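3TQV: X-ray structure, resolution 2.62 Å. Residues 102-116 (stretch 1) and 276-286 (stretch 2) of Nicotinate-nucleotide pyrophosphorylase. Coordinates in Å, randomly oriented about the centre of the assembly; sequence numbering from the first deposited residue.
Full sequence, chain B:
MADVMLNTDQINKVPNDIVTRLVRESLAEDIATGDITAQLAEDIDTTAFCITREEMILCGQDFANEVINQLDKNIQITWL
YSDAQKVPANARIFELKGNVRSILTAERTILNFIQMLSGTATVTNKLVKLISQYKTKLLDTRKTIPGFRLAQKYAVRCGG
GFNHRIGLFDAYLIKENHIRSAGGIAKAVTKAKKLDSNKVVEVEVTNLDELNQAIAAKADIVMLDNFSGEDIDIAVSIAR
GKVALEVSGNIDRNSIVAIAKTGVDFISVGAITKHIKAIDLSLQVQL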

# COMPACT_ATOMS: atom_id res chain seq x y z
N SER B 102 -4.86 -13.37 22.97
CA SER B 102 -4.05 -12.21 22.61
C SER B 102 -3.33 -12.50 21.29
O SER B 102 -3.43 -11.73 20.34
N ILE B 103 -2.64 -13.63 21.24
CA ILE B 103 -1.88 -14.02 20.06
C ILE B 103 -2.76 -14.11 18.81
O ILE B 103 -2.38 -13.59 17.74
N LEU B 104 -3.91 -14.76 18.94
CA LEU B 104 -4.80 -14.94 17.80
C LEU B 104 -5.32 -13.59 17.32
O LEU B 104 -5.73 -13.44 16.16
N THR B 105 -5.32 -12.63 18.23
CA THR B 105 -5.82 -11.30 17.93
C THR B 105 -4.72 -10.43 17.36
O THR B 105 -4.93 -9.71 16.38
N ALA B 106 -3.53 -10.51 17.96
CA ALA B 106 -2.37 -9.77 17.46
C ALA B 106 -2.06 -10.13 16.00
O ALA B 106 -1.59 -9.29 15.22
N GLU B 107 -2.36 -11.38 15.66
CA GLU B 107 -1.88 -12.02 14.45
C GLU B 107 -1.93 -11.19 13.16
O GLU B 107 -0.89 -10.78 12.63
N ARG B 108 -3.14 -10.99 12.66
CA ARG B 108 -3.38 -10.37 11.37
C ARG B 108 -2.67 -9.00 11.26
O ARG B 108 -1.97 -8.72 10.28
N THR B 109 -2.86 -8.16 12.28
CA THR B 109 -2.21 -6.85 12.34
C THR B 109 -0.70 -7.00 12.25
O THR B 109 -0.06 -6.35 11.45
N ILE B 110 -0.11 -7.85 13.08
CA ILE B 110 1.34 -8.05 13.02
C ILE B 110 1.81 -8.36 11.60
O ILE B 110 2.67 -7.66 11.04
N LEU B 111 1.26 -9.40 11.00
CA LEU B 111 1.79 -9.79 9.72
C LEU B 111 1.36 -8.89 8.56
O LEU B 111 2.00 -8.87 7.51
N ASN B 112 0.31 -8.10 8.77
CA ASN B 112 -0.02 -7.05 7.80
C ASN B 112 1.04 -5.95 7.73
O ASN B 112 1.21 -5.31 6.69
N PHE B 113 1.75 -5.72 8.82
CA PHE B 113 2.85 -4.76 8.78
C PHE B 113 4.12 -5.36 8.19
O PHE B 113 4.82 -4.70 7.40
N ILE B 114 4.44 -6.59 8.55
CA ILE B 114 5.63 -7.22 8.00
C ILE B 114 5.44 -7.45 6.51
O ILE B 114 6.32 -7.13 5.72
N GLN B 115 4.29 -8.01 6.12
CA GLN B 115 3.98 -8.26 4.71
C GLN B 115 4.33 -7.08 3.86
O GLN B 115 4.94 -7.20 2.80
N MSE B 116 3.87 -5.94 4.33
CA MSE B 116 3.89 -4.72 3.57
C MSE B 116 5.30 -4.17 3.49
O MSE B 116 5.87 -4.03 2.40
N ILE B 276 2.88 -2.40 -4.18
CA ILE B 276 3.26 -3.32 -3.11
C ILE B 276 3.16 -4.77 -3.55
O ILE B 276 2.10 -5.22 -3.99
N LYS B 277 4.25 -5.51 -3.45
CA LYS B 277 4.19 -6.96 -3.56
C LYS B 277 4.38 -7.48 -2.15
O LYS B 277 5.51 -7.55 -1.65
N ALA B 278 3.28 -7.80 -1.48
CA ALA B 278 3.38 -8.30 -0.11
C ALA B 278 4.08 -9.67 -0.03
O ALA B 278 3.86 -10.56 -0.86
N ILE B 279 4.94 -9.80 0.96
CA ILE B 279 5.59 -11.06 1.26
C ILE B 279 4.59 -12.01 1.89
O ILE B 279 3.80 -11.61 2.76
N ASP B 280 4.64 -13.26 1.47
CA ASP B 280 3.76 -14.29 2.02
C ASP B 280 4.28 -14.84 3.36
O ASP B 280 5.39 -15.41 3.46
N LEU B 281 3.46 -14.66 4.38
CA LEU B 281 3.82 -14.98 5.74
C LEU B 281 2.81 -15.94 6.28
O LEU B 281 1.77 -16.14 5.68
N SER B 282 3.11 -16.53 7.43
CA SER B 282 2.15 -17.36 8.12
C SER B 282 2.51 -17.41 9.62
O SER B 282 3.67 -17.54 9.99
N LEU B 283 1.52 -17.26 10.49
CA LEU B 283 1.76 -17.48 11.91
C LEU B 283 1.32 -18.89 12.30
O LEU B 283 0.14 -19.23 12.21
N GLN B 284 2.26 -19.72 12.71
CA GLN B 284 1.89 -21.05 13.19
C GLN B 284 1.71 -21.02 14.71
O GLN B 284 2.67 -20.79 15.47
N VAL B 285 0.47 -21.22 15.14
CA VAL B 285 0.11 -21.13 16.55
C VAL B 285 -0.09 -22.50 17.19
O VAL B 285 -1.14 -23.12 17.00
N GLN B 286 0.93 -22.96 17.92
CA GLN B 286 0.83 -24.14 18.77
C GLN B 286 2.19 -24.67 19.22
O GLN B 286 2.92 -25.27 18.44

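The helix and the strand run roughly antiparallel, at 150°, with axes 9.2 Å apart at their closest, and the strand meets the helix through alternate residues. L281, L283 and V285 point toward it, while S282 and Q284 point away, where Q284 NE2 donates to S282 OG at 2.7 Å.

L281 has the largest covered area. With chi1 m and chi2 t, it reaches the later turns of the stretch 1 helix: its CD1 lies 3.5 Å from I114 CB and 3.7 Å from the backbone N of Q115, while its CB packs 3.8 Å from L111 CD1. L111 fits against two neighbours of the strand's inward face, for its CD2 also comes within 4.1 Å of L283 CB; its chi1 is p and its chi2, 109°, lies between wells.

Q115 covers nearly as much, and does so with backbone as well as side chain. Its O accepts a hydrogen bond from I279 N (3.2 Å, 162°) and also receives a CA-H...O contact from A278 CA at 3.5 Å. Its CB rests 4.0 Å from A278 CB, a close fit beside a small residue. Here the CA atoms of Q115 and I279 are just 4.7 Å apart. Beyond this point, M116, a selenomethionine, puts CG 4.4 Å from I276 CD1.

L283, t then p, anchors the other half. Its CD2 touches E107 CG at 3.4 Å and I103 CG2 at 4.0 Å, so the glutamate contributes its aliphatic portion to an apolar contact. Its carboxylate is served by water 1, which donates to E107 OE2 (2.8 Å) and accepts from L283 N (2.7 Å), bridging helix side chain to strand backbone. V285, t, closes the row: its CG2 meets I103 CG2 at 4.0 Å and L104 CD2 at 4.2 Å.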

# COMPACT_ATOMS: atom_id res chain seq x y z
CB SER B 102 -3.02 -11.93 23.71
OG SER B 102 -3.64 -11.83 24.98
CB ILE B 103 -1.16 -15.36 20.28
CG1 ILE B 103 0.00 -15.19 21.26
CG2 ILE B 103 -0.62 -15.89 18.96
CD1 ILE B 103 0.62 -16.50 21.71
CB LEU B 104 -5.97 -15.86 18.14
CG LEU B 104 -5.67 -17.35 18.31
CD1 LEU B 104 -6.93 -18.14 18.64
CD2 LEU B 104 -4.93 -17.92 17.10
CB THR B 105 -6.44 -10.65 19.18
OG1 THR B 105 -7.60 -11.42 19.57
CG2 THR B 105 -6.85 -9.22 18.89
CB ALA B 106 -1.17 -10.05 18.34
CB GLU B 107 -2.63 -13.32 14.23
CG GLU B 107 -2.03 -14.16 13.13
CD GLU B 107 -2.84 -15.40 12.85
OE1 GLU B 107 -3.47 -15.92 13.79
OE2 GLU B 107 -2.85 -15.85 11.68
CB ARG B 108 -4.89 -10.24 11.16
CG ARG B 108 -5.38 -10.23 9.72
CD ARG B 108 -4.26 -10.21 8.70
NE ARG B 108 -3.82 -11.57 8.42
CZ ARG B 108 -2.80 -11.88 7.63
NH1 ARG B 108 -2.11 -10.93 7.04
NH2 ARG B 108 -2.49 -13.15 7.44
CB THR B 109 -2.60 -6.05 13.62
OG1 THR B 109 -4.03 -5.99 13.76
CG2 THR B 109 -2.06 -4.64 13.57
CB ILE B 110 1.82 -9.21 13.90
CG1 ILE B 110 1.64 -8.86 15.38
CG2 ILE B 110 3.27 -9.50 13.61
CD1 ILE B 110 2.15 -9.96 16.33
CB LEU B 111 1.68 -11.30 9.46
CG LEU B 111 0.44 -12.14 9.25
CD1 LEU B 111 0.38 -12.57 7.80
CD2 LEU B 111 0.55 -13.36 10.14
CB ASN B 112 -1.38 -6.44 8.08
CG ASN B 112 -2.51 -7.25 7.49
OD1 ASN B 112 -3.68 -7.03 7.80
ND2 ASN B 112 -2.16 -8.22 6.65
CB PHE B 113 3.13 -4.18 10.16
CG PHE B 113 2.25 -3.02 10.52
CD1 PHE B 113 1.17 -3.18 11.37
CD2 PHE B 113 2.51 -1.75 10.02
CE1 PHE B 113 0.39 -2.13 11.72
CE2 PHE B 113 1.72 -0.68 10.37
CZ PHE B 113 0.66 -0.87 11.22
CB ILE B 114 5.99 -8.55 8.72
CG1 ILE B 114 5.76 -8.42 10.23
CG2 ILE B 114 7.42 -8.92 8.47
CD1 ILE B 114 6.37 -7.19 10.81
CB GLN B 115 2.48 -8.41 4.53
CG GLN B 115 1.92 -9.75 4.78
CD GLN B 115 0.43 -9.71 4.73
OE1 GLN B 115 -0.17 -8.66 4.45
NE2 GLN B 115 -0.20 -10.84 5.00
CB MSE B 116 2.96 -3.71 4.22
CG MSE B 116 2.75 -2.48 3.39
SE MSE B 116 2.17 -1.03 4.52
CE MSE B 116 2.51 0.43 3.27
CB ILE B 276 2.38 -3.17 -1.87
CG1 ILE B 276 2.30 -1.71 -1.40
CG2 ILE B 276 2.92 -4.03 -0.76
CD1 ILE B 276 3.59 -1.17 -0.75
CB LYS B 277 5.26 -7.48 -4.52
CG LYS B 277 5.20 -8.97 -4.79
CD LYS B 277 3.82 -9.41 -5.33
CE LYS B 277 3.57 -10.92 -5.16
NZ LYS B 277 4.44 -11.79 -6.02
CB ALA B 278 2.00 -8.37 0.55
CB ILE B 279 6.76 -10.86 2.23
CG1 ILE B 279 7.84 -9.97 1.59
CG2 ILE B 279 7.31 -12.21 2.67
CD1 ILE B 279 8.08 -10.24 0.09
CB ASP B 280 3.56 -15.40 1.00
CG ASP B 280 2.55 -16.42 1.45
OD1 ASP B 280 1.69 -16.10 2.29
OD2 ASP B 280 2.63 -17.56 0.95
CB LEU B 281 3.81 -13.72 6.60
CG LEU B 281 4.80 -12.65 6.16
CD1 LEU B 281 4.83 -11.52 7.19
CD2 LEU B 281 6.17 -13.27 5.97
CB SER B 282 2.11 -18.76 7.49
OG SER B 282 1.21 -19.60 8.16
CB LEU B 283 1.03 -16.44 12.76
CG LEU B 283 1.30 -16.50 14.27
CD1 LEU B 283 2.68 -15.98 14.57
CD2 LEU B 283 0.27 -15.71 15.06
CB GLN B 284 2.89 -22.12 12.72
CG GLN B 284 3.07 -22.20 11.19
CD GLN B 284 1.82 -22.73 10.48
OE1 GLN B 284 1.26 -23.76 10.86
NE2 GLN B 284 1.39 -22.03 9.43
CB VAL B 285 -1.17 -20.28 16.74
CG1 VAL B 285 -1.62 -20.28 18.19
CG2 VAL B 285 -0.94 -18.87 16.28
CB GLN B 286 0.03 -25.26 18.12
CG GLN B 286 -1.35 -25.43 18.73
CD GLN B 286 -1.30 -25.49 20.24
OE1 GLN B 286 -0.63 -24.68 20.88
NE2 GLN B 286 -2.01 -26.45 20.82
O HOH W 1 -1.14 -17.18 9.86